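Local coordinates for extracellular solute-binding protein family 1 (Pseudothermotoga lettingae, PDB 5CI5) that binds tagatose, seen here in its alpha-D-pyranose form, and probably delivers the sugar to an ABC transporter as its extracellular solute-binding protein, at residues L140-K145 against Y283-H288; A146-A151 against R258-I263; K206-D211 against P371-Y376; A215-P220 against E399-A404. All blocks are in the same frame, centred on the assembly; numbering follows the deposited sequence.

Contact 1. Residues L140-K145 against Y283-H288; sequences LLLYNK and YSVALH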
loop_
_atom_site.group_PDB
_atom_site.type_symbol
_atom_site.label_atom_id
_atom_site.label_comp_id
_atom_site.label_asym_id
_atom_site.label_seq_id
_atom_site.Cartn_x
_atom_site.Cartn_y
_atom_site.Cartn_z
ATOM N N LEU A 140 -2.562 -8.483 -2.662
ATOM C CA LEU A 140 -2.738 -9.909 -2.940
ATOM C C LEU A 140 -2.681 -10.711 -1.657
ATOM O O LEU A 140 -2.356 -10.177 -0.590
ATOM C CB LEU A 140 -1.652 -10.409 -3.895
ATOM C CG LEU A 140 -1.530 -9.701 -5.241
ATOM C CD1 LEU A 140 -0.163 -9.960 -5.839
ATOM C CD2 LEU A 140 -2.616 -10.174 -6.169
ATOM N N LEU A 141 -2.999 -11.995 -1.773
ATOM C CA LEU A 141 -2.681 -12.931 -0.706
ATOM C C LEU A 141 -1.183 -13.221 -0.758
ATOM O O LEU A 141 -0.670 -13.669 -1.782
ATOM C CB LEU A 141 -3.480 -14.210 -0.849
ATOM C CG LEU A 141 -3.287 -15.239 0.241
ATOM C CD1 LEU A 141 -3.991 -14.796 1.516
ATOM C CD2 LEU A 141 -3.775 -16.611 -0.206
ATOM N N LEU A 142 -0.516 -12.935 0.355
ATOM C CA LEU A 142 0.867 -13.355 0.628
ATOM C C LEU A 142 0.821 -14.574 1.523
ATOM O O LEU A 142 0.116 -14.556 2.522
ATOM C CB LEU A 142 1.621 -12.205 1.314
ATOM C CG LEU A 142 3.089 -12.413 1.668
ATOM C CD1 LEU A 142 3.970 -12.450 0.420
ATOM C CD2 LEU A 142 3.546 -11.274 2.604
ATOM N N TYR A 143 1.530 -15.645 1.169
ATOM C CA TYR A 143 1.431 -16.843 1.976
ATOM C C TYR A 143 2.716 -17.649 2.006
ATOM O O TYR A 143 3.572 -17.530 1.133
ATOM C CB TYR A 143 0.254 -17.704 1.476
ATOM C CG TYR A 143 0.419 -18.313 0.098
ATOM C CD1 TYR A 143 0.100 -17.581 -1.050
ATOM C CD2 TYR A 143 0.850 -19.630 -0.061
ATOM C CE1 TYR A 143 0.235 -18.129 -2.304
ATOM C CE2 TYR A 143 0.990 -20.186 -1.323
ATOM C CZ TYR A 143 0.672 -19.438 -2.435
ATOM O OH TYR A 143 0.807 -19.979 -3.692
ATOM N N ASN A 144 2.793 -18.493 3.036
ATOM C CA ASN A 144 3.982 -19.222 3.427
ATOM C C ASN A 144 3.812 -20.675 3.011
ATOM O O ASN A 144 2.952 -21.376 3.534
ATOM C CB ASN A 144 4.170 -19.075 4.947
ATOM C CG ASN A 144 5.420 -19.775 5.481
ATOM O OD1 ASN A 144 5.720 -20.908 5.118
ATOM N ND2 ASN A 144 6.159 -19.081 6.334
ATOM N N LYS A 145 4.646 -21.130 2.082
ATOM C CA LYS A 145 4.508 -22.463 1.518
ATOM C C LYS A 145 4.785 -23.567 2.532
ATOM O O LYS A 145 4.077 -24.583 2.566
ATOM C CB LYS A 145 5.448 -22.608 0.332
ATOM C CG LYS A 145 4.993 -21.865 -0.925
ATOM C CD LYS A 145 6.019 -22.089 -2.034
ATOM C CE LYS A 145 5.408 -22.065 -3.413
ATOM N NZ LYS A 145 6.395 -22.596 -4.404
ATOM N N TYR A 283 7.749 -18.758 -0.103
ATOM C CA TYR A 283 6.550 -17.943 0.042
ATOM C C TYR A 283 6.089 -17.550 -1.344
ATOM O O TYR A 283 6.876 -17.571 -2.302
ATOM C CB TYR A 283 6.823 -16.699 0.898
ATOM C CG TYR A 283 7.611 -15.628 0.175
ATOM C CD1 TYR A 283 9.007 -15.607 0.236
ATOM C CD2 TYR A 283 6.973 -14.634 -0.575
ATOM C CE1 TYR A 283 9.727 -14.664 -0.421
ATOM C CE2 TYR A 283 7.688 -13.678 -1.233
ATOM C CZ TYR A 283 9.068 -13.685 -1.150
ATOM O OH TYR A 283 9.812 -12.733 -1.806
ATOM N N SER A 284 4.803 -17.214 -1.489
ATOM C CA SER A 284 4.318 -16.722 -2.767
ATOM C C SER A 284 3.157 -15.756 -2.609
ATOM O O SER A 284 2.830 -15.338 -1.486
ATOM C CB SER A 284 3.890 -17.871 -3.657
ATOM O OG SER A 284 3.861 -17.403 -4.998
ATOM N N VAL A 285 2.562 -15.393 -3.742
ATOM C CA VAL A 285 1.391 -14.550 -3.756
ATOM C C VAL A 285 0.351 -15.166 -4.667
ATOM O O VAL A 285 0.669 -15.976 -5.526
ATOM C CB VAL A 285 1.711 -13.115 -4.237
ATOM C CG1 VAL A 285 2.620 -12.427 -3.250
ATOM C CG2 VAL A 285 2.354 -13.156 -5.622
ATOM N N ALA A 286 -0.899 -14.775 -4.466
ATOM C CA ALA A 286 -2.002 -15.207 -5.300
ATOM C C ALA A 286 -3.077 -14.158 -5.229
ATOM O O ALA A 286 -3.123 -13.372 -4.278
ATOM C CB ALA A 286 -2.551 -16.545 -4.844
ATOM N N LEU A 287 -3.956 -14.145 -6.216
ATOM C CA LEU A 287 -5.154 -13.332 -6.113
ATOM C C LEU A 287 -5.823 -13.586 -4.756
ATOM O O LEU A 287 -6.003 -14.734 -4.350
ATOM C CB LEU A 287 -6.107 -13.673 -7.251
ATOM C CG LEU A 287 -7.442 -12.943 -7.310
ATOM C CD1 LEU A 287 -7.264 -11.440 -7.493
ATOM C CD2 LEU A 287 -8.262 -13.513 -8.463
ATOM N N HIS A 288 -6.182 -12.524 -4.036
ATOM C CA HIS A 288 -6.748 -12.757 -2.727
ATOM C C HIS A 288 -8.073 -13.518 -2.893
ATOM O O HIS A 288 -8.869 -13.236 -3.808
ATOM C CB HIS A 288 -6.973 -11.453 -1.960
ATOM C CG HIS A 288 -7.220 -11.639 -0.489
ATOM N ND1 HIS A 288 -8.448 -11.996 0.024
ATOM C CD2 HIS A 288 -6.397 -11.484 0.575
ATOM C CE1 HIS A 288 -8.370 -12.052 1.343
ATOM N NE2 HIS A 288 -7.125 -11.766 1.701
HETATM O O HOH W 1 0.236 -18.650 -6.092
#

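Contact 2. Residues A146-A151 against R258-I263; sequences AMFEKA and RVAMAI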
loop_
_atom_site.group_PDB
_atom_site.type_symbol
_atom_site.label_atom_id
_atom_site.label_comp_id
_atom_site.label_asym_id
_atom_site.label_seq_id
_atom_site.Cartn_x
_atom_site.Cartn_y
_atom_site.Cartn_z
ATOM N N ALA A 146 5.801 -23.354 3.361
ATOM C CA ALA A 146 6.218 -24.374 4.310
ATOM C C ALA A 146 5.135 -24.618 5.341
ATOM O O ALA A 146 4.962 -25.742 5.808
ATOM C CB ALA A 146 7.505 -23.971 4.999
HETATM N N MSE A 147 4.417 -23.557 5.705
HETATM C CA MSE A 147 3.345 -23.672 6.680
HETATM C C MSE A 147 2.161 -24.406 6.082
HETATM O O MSE A 147 1.547 -25.202 6.774
HETATM C CB MSE A 147 2.937 -22.304 7.207
HETATM C CG MSE A 147 4.032 -21.648 8.013
HETATM SE SE MSE A 147 3.484 -19.963 8.772
HETATM C CE MSE A 147 2.359 -20.635 10.197
ATOM N N PHE A 148 1.853 -24.176 4.806
ATOM C CA PHE A 148 0.795 -24.941 4.135
ATOM C C PHE A 148 1.151 -26.428 4.168
ATOM O O PHE A 148 0.354 -27.287 4.583
ATOM C CB PHE A 148 0.603 -24.450 2.691
ATOM C CG PHE A 148 -0.433 -23.359 2.557
ATOM C CD1 PHE A 148 -0.253 -22.133 3.176
ATOM C CD2 PHE A 148 -1.572 -23.556 1.804
ATOM C CE1 PHE A 148 -1.196 -21.135 3.046
ATOM C CE2 PHE A 148 -2.504 -22.571 1.681
ATOM C CZ PHE A 148 -2.322 -21.362 2.307
ATOM N N GLU A 149 2.384 -26.713 3.779
ATOM C CA GLU A 149 2.837 -28.096 3.710
ATOM C C GLU A 149 2.756 -28.769 5.073
ATOM O O GLU A 149 2.268 -29.898 5.192
ATOM C CB GLU A 149 4.261 -28.155 3.153
ATOM C CG GLU A 149 4.773 -29.581 2.951
ATOM C CD GLU A 149 6.200 -29.645 2.449
ATOM O OE1 GLU A 149 6.823 -28.596 2.178
ATOM O OE2 GLU A 149 6.711 -30.770 2.340
ATOM N N LYS A 150 3.210 -28.076 6.108
ATOM C CA LYS A 150 3.183 -28.635 7.459
ATOM C C LYS A 150 1.748 -28.977 7.889
ATOM O O LYS A 150 1.517 -29.973 8.592
ATOM C CB LYS A 150 3.833 -27.646 8.440
ATOM C CG LYS A 150 3.859 -28.093 9.886
ATOM C CD LYS A 150 5.007 -29.049 10.135
ATOM C CE LYS A 150 4.941 -29.665 11.533
ATOM N NZ LYS A 150 3.695 -30.462 11.749
ATOM N N ALA A 151 0.782 -28.176 7.431
ATOM C CA ALA A 151 -0.626 -28.378 7.778
ATOM C C ALA A 151 -1.335 -29.367 6.843
ATOM O O ALA A 151 -2.557 -29.566 6.944
ATOM C CB ALA A 151 -1.358 -27.032 7.767
ATOM N N ARG A 258 5.215 -18.194 11.617
ATOM C CA ARG A 258 4.145 -18.131 12.615
ATOM C C ARG A 258 2.822 -17.636 12.053
ATOM O O ARG A 258 1.794 -17.840 12.671
ATOM C CB ARG A 258 4.555 -17.226 13.766
ATOM C CG ARG A 258 5.788 -17.766 14.489
ATOM C CD ARG A 258 5.767 -17.412 15.934
ATOM N NE ARG A 258 5.803 -15.977 16.122
ATOM C CZ ARG A 258 4.795 -15.231 16.562
ATOM N NH1 ARG A 258 4.990 -13.932 16.689
ATOM N NH2 ARG A 258 3.607 -15.749 16.866
ATOM N N VAL A 259 2.850 -16.978 10.897
ATOM C CA VAL A 259 1.605 -16.514 10.253
ATOM C C VAL A 259 1.632 -16.941 8.810
ATOM O O VAL A 259 2.510 -16.544 8.075
ATOM C CB VAL A 259 1.431 -14.985 10.346
ATOM C CG1 VAL A 259 0.196 -14.502 9.515
ATOM C CG2 VAL A 259 1.259 -14.599 11.765
ATOM N N ALA A 260 0.649 -17.742 8.394
ATOM C CA ALA A 260 0.719 -18.403 7.096
ATOM C C ALA A 260 0.191 -17.585 5.946
ATOM O O ALA A 260 0.572 -17.845 4.808
ATOM C CB ALA A 260 -0.019 -19.718 7.145
HETATM N N MSE A 261 -0.702 -16.639 6.232
HETATM C CA MSE A 261 -1.344 -15.843 5.186
HETATM C C MSE A 261 -1.531 -14.438 5.702
HETATM O O MSE A 261 -1.846 -14.255 6.868
HETATM C CB MSE A 261 -2.713 -16.409 4.783
HETATM C CG MSE A 261 -2.675 -17.732 4.081
HETATM SE SE MSE A 261 -4.445 -18.304 3.529
HETATM C CE MSE A 261 -4.972 -19.299 5.103
ATOM N N ALA A 262 -1.376 -13.469 4.809
ATOM C CA ALA A 262 -1.674 -12.074 5.104
ATOM C C ALA A 262 -1.971 -11.360 3.809
ATOM O O ALA A 262 -1.830 -11.930 2.731
ATOM C CB ALA A 262 -0.500 -11.410 5.807
ATOM N N ILE A 263 -2.366 -10.105 3.906
ATOM C CA ILE A 263 -2.430 -9.265 2.731
ATOM C C ILE A 263 -1.064 -8.638 2.508
ATOM O O ILE A 263 -0.454 -8.133 3.439
ATOM C CB ILE A 263 -3.548 -8.197 2.859
ATOM C CG1 ILE A 263 -4.895 -8.901 2.921
ATOM C CG2 ILE A 263 -3.477 -7.237 1.673
ATOM C CD1 ILE A 263 -6.062 -7.999 3.128
#

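Contact 3. Residues K206-D211 against P371-Y376; sequences KLLTDD and PPIPQY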
loop_
_atom_site.group_PDB
_atom_site.type_symbol
_atom_site.label_atom_id
_atom_site.label_comp_id
_atom_site.label_asym_id
_atom_site.label_seq_id
_atom_site.Cartn_x
_atom_site.Cartn_y
_atom_site.Cartn_z
ATOM N N LYS A 206 -18.599 -1.430 -2.847
ATOM C CA LYS A 206 -17.769 -0.303 -3.255
ATOM C C LYS A 206 -17.665 0.636 -2.075
ATOM O O LYS A 206 -18.560 0.654 -1.212
ATOM C CB LYS A 206 -18.375 0.458 -4.437
ATOM C CG LYS A 206 -18.679 -0.358 -5.671
ATOM C CD LYS A 206 -19.371 0.502 -6.757
ATOM C CE LYS A 206 -20.464 1.411 -6.180
ATOM N NZ LYS A 206 -21.329 2.034 -7.225
ATOM N N LEU A 207 -16.598 1.435 -2.031
ATOM C CA LEU A 207 -16.390 2.340 -0.904
ATOM C C LEU A 207 -17.299 3.571 -0.992
ATOM O O LEU A 207 -18.140 3.810 -0.109
ATOM C CB LEU A 207 -14.917 2.760 -0.833
ATOM C CG LEU A 207 -14.546 3.580 0.417
ATOM C CD1 LEU A 207 -14.549 2.751 1.678
ATOM C CD2 LEU A 207 -13.198 4.233 0.219
ATOM N N LEU A 208 -17.119 4.352 -2.053
ATOM C CA LEU A 208 -18.010 5.466 -2.371
ATOM C C LEU A 208 -18.755 5.223 -3.661
ATOM O O LEU A 208 -18.397 4.343 -4.460
ATOM C CB LEU A 208 -17.206 6.765 -2.493
ATOM C CG LEU A 208 -16.236 7.180 -1.383
ATOM C CD1 LEU A 208 -15.634 8.570 -1.721
ATOM C CD2 LEU A 208 -16.922 7.213 -0.024
ATOM N N THR A 209 -19.801 6.020 -3.876
ATOM C CA THR A 209 -20.464 6.028 -5.161
ATOM C C THR A 209 -19.477 6.487 -6.243
ATOM O O THR A 209 -18.440 7.079 -5.945
ATOM C CB THR A 209 -21.722 6.938 -5.132
ATOM O OG1 THR A 209 -21.372 8.279 -4.766
ATOM C CG2 THR A 209 -22.729 6.394 -4.114
ATOM N N ASP A 210 -19.788 6.169 -7.496
ATOM C CA ASP A 210 -18.874 6.431 -8.597
ATOM C C ASP A 210 -18.494 7.896 -8.736
ATOM O O ASP A 210 -17.379 8.188 -9.175
ATOM C CB ASP A 210 -19.480 5.934 -9.907
ATOM C CG ASP A 210 -19.521 4.423 -9.991
ATOM O OD1 ASP A 210 -18.895 3.759 -9.134
ATOM O OD2 ASP A 210 -20.175 3.900 -10.917
ATOM N N ASP A 211 -19.392 8.808 -8.359
ATOM C CA ASP A 211 -19.104 10.233 -8.446
ATOM C C ASP A 211 -18.529 10.795 -7.130
ATOM O O ASP A 211 -18.427 12.014 -6.968
ATOM C CB ASP A 211 -20.369 11.029 -8.861
ATOM C CG ASP A 211 -21.467 11.053 -7.788
ATOM O OD1 ASP A 211 -21.297 10.517 -6.671
ATOM O OD2 ASP A 211 -22.534 11.640 -8.064
ATOM N N PRO A 371 -10.400 6.527 -3.529
ATOM C CA PRO A 371 -10.871 7.693 -4.290
ATOM C C PRO A 371 -9.885 8.872 -4.250
ATOM O O PRO A 371 -9.448 9.253 -3.157
ATOM C CB PRO A 371 -12.191 8.051 -3.599
ATOM C CG PRO A 371 -12.112 7.457 -2.268
ATOM C CD PRO A 371 -11.247 6.238 -2.373
ATOM N N PRO A 372 -9.535 9.427 -5.429
ATOM C CA PRO A 372 -8.508 10.492 -5.510
ATOM C C PRO A 372 -9.101 11.852 -5.153
ATOM O O PRO A 372 -9.198 12.776 -5.984
ATOM C CB PRO A 372 -8.050 10.415 -6.977
ATOM C CG PRO A 372 -9.278 9.988 -7.690
ATOM C CD PRO A 372 -9.935 8.977 -6.773
ATOM N N ILE A 373 -9.506 11.971 -3.894
ATOM C CA ILE A 373 -10.201 13.161 -3.407
ATOM C C ILE A 373 -9.601 13.608 -2.102
ATOM O O ILE A 373 -9.040 12.801 -1.334
ATOM C CB ILE A 373 -11.730 12.897 -3.242
ATOM C CG1 ILE A 373 -11.979 11.867 -2.129
ATOM C CG2 ILE A 373 -12.321 12.452 -4.579
ATOM C CD1 ILE A 373 -13.453 11.551 -1.867
ATOM N N PRO A 374 -9.708 14.909 -1.821
ATOM C CA PRO A 374 -9.052 15.469 -0.642
ATOM C C PRO A 374 -9.631 14.967 0.662
ATOM O O PRO A 374 -9.001 15.108 1.708
ATOM C CB PRO A 374 -9.277 16.988 -0.802
ATOM C CG PRO A 374 -9.849 17.196 -2.123
ATOM C CD PRO A 374 -10.439 15.932 -2.599
ATOM N N GLN A 375 -10.830 14.395 0.610
ATOM C CA GLN A 375 -11.481 13.877 1.797
ATOM C C GLN A 375 -10.988 12.477 2.196
ATOM O O GLN A 375 -11.380 11.972 3.258
ATOM C CB GLN A 375 -12.994 13.803 1.587
ATOM C CG GLN A 375 -13.651 15.161 1.445
ATOM C CD GLN A 375 -13.627 15.700 0.046
ATOM O OE1 GLN A 375 -13.099 15.095 -0.888
ATOM N NE2 GLN A 375 -14.218 16.878 -0.113
ATOM N N TYR A 376 -10.172 11.832 1.353
ATOM C CA TYR A 376 -9.941 10.405 1.547
ATOM C C TYR A 376 -9.307 10.100 2.938
ATOM O O TYR A 376 -9.743 9.181 3.629
ATOM C CB TYR A 376 -9.094 9.793 0.423
ATOM C CG TYR A 376 -8.801 8.359 0.799
ATOM C CD1 TYR A 376 -9.827 7.417 0.822
ATOM C CD2 TYR A 376 -7.557 7.974 1.269
ATOM C CE1 TYR A 376 -9.602 6.132 1.231
ATOM C CE2 TYR A 376 -7.336 6.682 1.688
ATOM C CZ TYR A 376 -8.356 5.774 1.675
ATOM O OH TYR A 376 -8.157 4.501 2.134
#

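Contact 4. Residues A215-P220 against E399-A404; sequences AAFDSP and EAIKIA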
loop_
_atom_site.group_PDB
_atom_site.type_symbol
_atom_site.label_atom_id
_atom_site.label_comp_id
_atom_site.label_asym_id
_atom_site.label_seq_id
_atom_site.Cartn_x
_atom_site.Cartn_y
_atom_site.Cartn_z
ATOM N N ALA A 215 -21.119 7.776 0.570
ATOM C CA ALA A 215 -20.691 6.439 0.960
ATOM C C ALA A 215 -21.539 5.381 0.282
ATOM O O ALA A 215 -22.752 5.544 0.098
ATOM C CB ALA A 215 -20.747 6.273 2.466
ATOM N N ALA A 216 -20.900 4.284 -0.079
ATOM C CA ALA A 216 -21.584 3.179 -0.746
ATOM C C ALA A 216 -21.422 1.874 0.038
ATOM O O ALA A 216 -22.088 0.887 -0.262
ATOM C CB ALA A 216 -21.069 3.011 -2.167
ATOM N N PHE A 217 -20.548 1.854 1.038
ATOM C CA PHE A 217 -20.234 0.593 1.726
ATOM C C PHE A 217 -21.274 0.158 2.754
ATOM O O PHE A 217 -21.205 -0.976 3.211
ATOM C CB PHE A 217 -18.854 0.655 2.414
ATOM C CG PHE A 217 -18.717 1.747 3.474
ATOM C CD1 PHE A 217 -19.047 1.502 4.792
ATOM C CD2 PHE A 217 -18.220 3.007 3.151
ATOM C CE1 PHE A 217 -18.894 2.485 5.753
ATOM C CE2 PHE A 217 -18.087 3.984 4.110
ATOM C CZ PHE A 217 -18.425 3.721 5.412
ATOM N N ASP A 218 -22.215 1.025 3.141
ATOM C CA ASP A 218 -23.292 0.614 4.069
ATOM C C ASP A 218 -24.387 -0.087 3.261
ATOM O O ASP A 218 -25.471 0.468 2.993
ATOM C CB ASP A 218 -23.867 1.799 4.859
ATOM C CG ASP A 218 -24.835 1.356 5.993
ATOM O OD1 ASP A 218 -24.929 0.147 6.287
ATOM O OD2 ASP A 218 -25.505 2.217 6.617
ATOM N N SER A 219 -24.047 -1.305 2.846
ATOM C CA SER A 219 -24.810 -2.120 1.933
ATOM C C SER A 219 -24.802 -3.545 2.472
ATOM O O SER A 219 -24.015 -3.872 3.356
ATOM C CB SER A 219 -24.179 -2.105 0.556
ATOM O OG SER A 219 -22.889 -2.759 0.625
ATOM N N PRO A 220 -25.653 -4.419 1.927
ATOM C CA PRO A 220 -25.565 -5.819 2.370
ATOM C C PRO A 220 -24.173 -6.422 2.122
ATOM O O PRO A 220 -23.638 -7.147 2.994
ATOM C CB PRO A 220 -26.652 -6.505 1.541
ATOM C CG PRO A 220 -27.664 -5.410 1.353
ATOM C CD PRO A 220 -26.852 -4.175 1.111
ATOM N N GLU A 399 -24.205 -1.615 13.758
ATOM C CA GLU A 399 -24.074 -0.298 14.380
ATOM C C GLU A 399 -22.844 0.452 13.841
ATOM O O GLU A 399 -22.885 1.660 13.585
ATOM C CB GLU A 399 -23.983 -0.436 15.901
ATOM C CG GLU A 399 -25.236 -0.957 16.574
ATOM C CD GLU A 399 -25.014 -1.442 18.023
ATOM O OE1 GLU A 399 -23.867 -1.762 18.423
ATOM O OE2 GLU A 399 -26.013 -1.520 18.770
ATOM N N ALA A 400 -21.747 -0.267 13.662
ATOM C CA ALA A 400 -20.479 0.372 13.298
ATOM C C ALA A 400 -20.533 0.915 11.875
ATOM O O ALA A 400 -20.031 2.007 11.592
ATOM C CB ALA A 400 -19.337 -0.615 13.452
ATOM N N ILE A 401 -21.080 0.123 10.963
ATOM C CA ILE A 401 -21.115 0.479 9.555
ATOM C C ILE A 401 -22.104 1.639 9.309
ATOM O O ILE A 401 -21.838 2.507 8.479
ATOM C CB ILE A 401 -21.447 -0.785 8.691
ATOM C CG1 ILE A 401 -21.004 -0.603 7.233
ATOM C CG2 ILE A 401 -22.921 -1.153 8.803
ATOM C CD1 ILE A 401 -21.011 -1.913 6.425
ATOM N N LYS A 402 -23.207 1.687 10.065
ATOM C CA LYS A 402 -24.110 2.834 10.030
ATOM C C LYS A 402 -23.407 4.141 10.369
ATOM O O LYS A 402 -23.512 5.127 9.610
ATOM C CB LYS A 402 -25.284 2.610 10.987
ATOM C CG LYS A 402 -26.230 3.820 11.077
ATOM C CD LYS A 402 -27.278 3.608 12.156
ATOM C CE LYS A 402 -28.171 4.827 12.331
ATOM N NZ LYS A 402 -27.476 6.013 12.926
ATOM N N ILE A 403 -22.701 4.154 11.499
ATOM C CA ILE A 403 -21.991 5.342 11.967
ATOM C C ILE A 403 -20.907 5.771 10.993
ATOM O O ILE A 403 -20.793 6.949 10.643
ATOM C CB ILE A 403 -21.383 5.094 13.352
ATOM C CG1 ILE A 403 -22.516 5.040 14.383
ATOM C CG2 ILE A 403 -20.372 6.202 13.706
ATOM C CD1 ILE A 403 -22.080 4.573 15.732
ATOM N N ALA A 404 -20.106 4.813 10.537
ATOM C CA ALA A 404 -19.033 5.131 9.617
ATOM C C ALA A 404 -19.548 5.772 8.339
ATOM O O ALA A 404 -18.993 6.755 7.853
ATOM C CB ALA A 404 -18.223 3.860 9.290
HETATM O O HOH W 2 -25.379 4.925 7.235
#

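Contact 1. Residues L140-K145 against Y283-H288
Tyr143 sets its ring alongside the backbone of Ser284 and Val285 in the neighbouring strand, with CE1 at the ring edge 3.8 Å from Val285 C and CZ close to Ser284 CB. With chi1 at 67° its CG stands between the backbone N and the carbonyl carbon, which swings the ring across the strand instead of outward. The phenol oxygen is held twice: a water in the ring plane joins Tyr143 OH to Val285 O, 2.8 Å from each, and Pro155 O is a further partner of the hydroxyl. Beneath the side chains, strands 140-144 and 283-286 run antiparallel at 159°. Tyr143 and Ser284 form a hydrogen-bonded pair, with Ser284 N 2.9 Å from Tyr143 O, and Leu141 and Ala286 form a second, whose bonds are the more bent. Leu142 and Val285 form the non-hydrogen-bonded pair between them; the CA-H of Val285 also points at Leu141 O, 3.0 Å from Val285 CA.

On the sheet face bearing Leu142, Tyr283 and Val285, the contact is apolar: Leu142 CD1 reaches Tyr283 CD2 at 3.8 Å and also touches Val285 CG1, while Leu140 CD1 packs on Val285 CB from the strand end. Helix 268-275 covers this face, and its Glu273 bonds to the hydroxyl of Tyr283. Strand 261-264 flanks 140-144 on its other edge. The whole is a small three-stranded antiparallel sheet with 140-144 in the middle, separate from the larger mixed sheet of this periplasmic-binding-protein fold.

Contact 2. Residues A146-A151 against R258-I263
Met147 and Phe148, at the start of the short helix 145-150, pack on the loop residues leading into strand 261-264, and a Met-aromatic pair, Met261 with Phe148, lies beside them. Met147 and Met261 are both selenomethionine. The tight part lies under Met147: its SE is 3.5 Å from Val259 C and 3.6 Å from Ala260 CA, and Ala260 CB fits against Met147 CB and SE. The chain bends at its end, chi3 75°, which turns CE back to touch Arg258 C, 3.6 Å from Met147 CE. Selenium and methyl thus ride on peptide backbone more than on side chains, and Ala260 offers only a methyl here.

The opposite side of the helix is loose: Glu149 and Lys150 are exposed and make no contact with 258-263. Beside Met147, Phe148 directs its edge at the strand, and Met261 crosses it at about a right angle. Replacing Phe148 with an alanine would probably leave Met261 without its aromatic neighbour and open a gap between helix 145-150 and the strand, where Tyr143 and Ile172 also border the ring. Asn144 OD1 caps Met147 N at the N-terminus of the helix. At the ring's rim, Met261 CG lies in the plane of the phenyl group, 3.9 Å from Phe148 CE1, and Met261 SE sits 5.2 Å from the centroid of the Phe148 ring, 79° off its normal.

Contact 3. Residues K206-D211 against P371-Y376
Leu207 and Leu208 face Pro371, Ile373 and Tyr376 from one irregular loop to another, their closest CA atoms, Leu208 CA and Pro371 CA, 7.7 Å apart, and the 371-376 side folds through an inverse gamma turn centred on Pro372 into a type I turn from Ile373 to Tyr376. Side chains alone bridge that spacing. Leu208 CD1 is shared by two partners, meeting Pro371 CG at 3.7 Å, where leucine and proline ring cross at about a right angle, and Ile373 CD1 at 3.7 Å, where the two side chains reach toward each other tip to tip. Ile373 CG1 stands between the backbone N and the carbonyl carbon, chi1 66°, and its extended chi2 then carries CD1 out to the leucine.

One residue earlier, Leu207 CD2 touches Pro371 CD at 3.8 Å. The same Leu207 CD2 lies 4.2 Å from Tyr376 CE1, at the edge of the ring. Pro371 is therefore gripped by both leucines through neighbouring ring carbons. Tyr376 OH bonds to Glu190, a residue of the tagatose pocket, and Arg370 of that pocket directly precedes Pro371. Helices 376-391 and 397-413 cover the leucines through Ile379, Ile383 and Val408. Thr209 OG1 gives a hydrogen bond to Asp211 OD1 within its loop, while Leu207 N is bonded to Tyr201 OH of helix 190-202. With purely apolar contacts between them, the loops are joined by shape and exclusion of water, consistent with packing that helps hold Tyr376, a second-shell partner of Glu190, in place.

Contact 4. Residues A215-P220 against E399-A404
Phe217 and Asp218, in the loop before helix 220-234, pack against one side of helix 397-413, the C-terminal helix of this periplasmic-binding-protein fold. Along the helix, Ile401 comes first. Its CG1 lies at the edge of the Phe217 ring, 3.8 Å from Phe217 CD1, the two side chains sliding past each other in opposite directions. With CG1 anti to the backbone N (chi1 -159°), the chain runs on to place Ile401 CD1 3.4 Å from Phe217 O, while branch CG2 of Ile401 turns to Asp218 OD1 at 3.5 Å. A carboxylate oxygen thus rests against a methyl group, a van der Waals contact and not a polar bond.

Lys402 follows; it sets out away from the loop, its NZ makes a salt bridge with Glu406, and it meets this contact mainly through its CA, 3.7 Å from Asp218 OD2. Ala404, one turn beyond Ile401, completes the seat of the ring: Ala404 CB is 3.9 Å from Phe217 CE1, and the ring edge also meets Ala404 C. Helices 190-202 and 376-391 border the ring as well, through Tyr196, Leu200 and Ile383. A serine at Phe217 would probably leave a gap beside Ile401 and Ala404 and put a hydroxyl in a mainly apolar pocket. Toward solvent, the inverse gamma turn centred on Asp218 presents its carboxylate to the helix, and one water donates to both Asp218 OD2, at 2.8 Å, and Lys402 O, at 3.0 Å.

Contacts 1 and 2 share the three-stranded sheet: helix 145-150 follows strand 140-144 directly, and Leu142 N and Asn144 N probably bond to Ala262 O and Ala260 O, so 261-264 flanks one edge of the middle strand and 283-286 the other. Both are buried, but contact 1 is held by paired backbone bonds and contact 2 by selenomethionine and aromatic packing. Contact 3 lies across the chain's centre from contact 2; its centre is about 15 Å from that of contact 4, which it touches through Leu207 O and Ala216 N, and both lie by helices 376-391 and 397-413. Contact 3 is wholly buried and apolar; contact 4 grades from a buried ring to an exposed, water-bridged carboxylate.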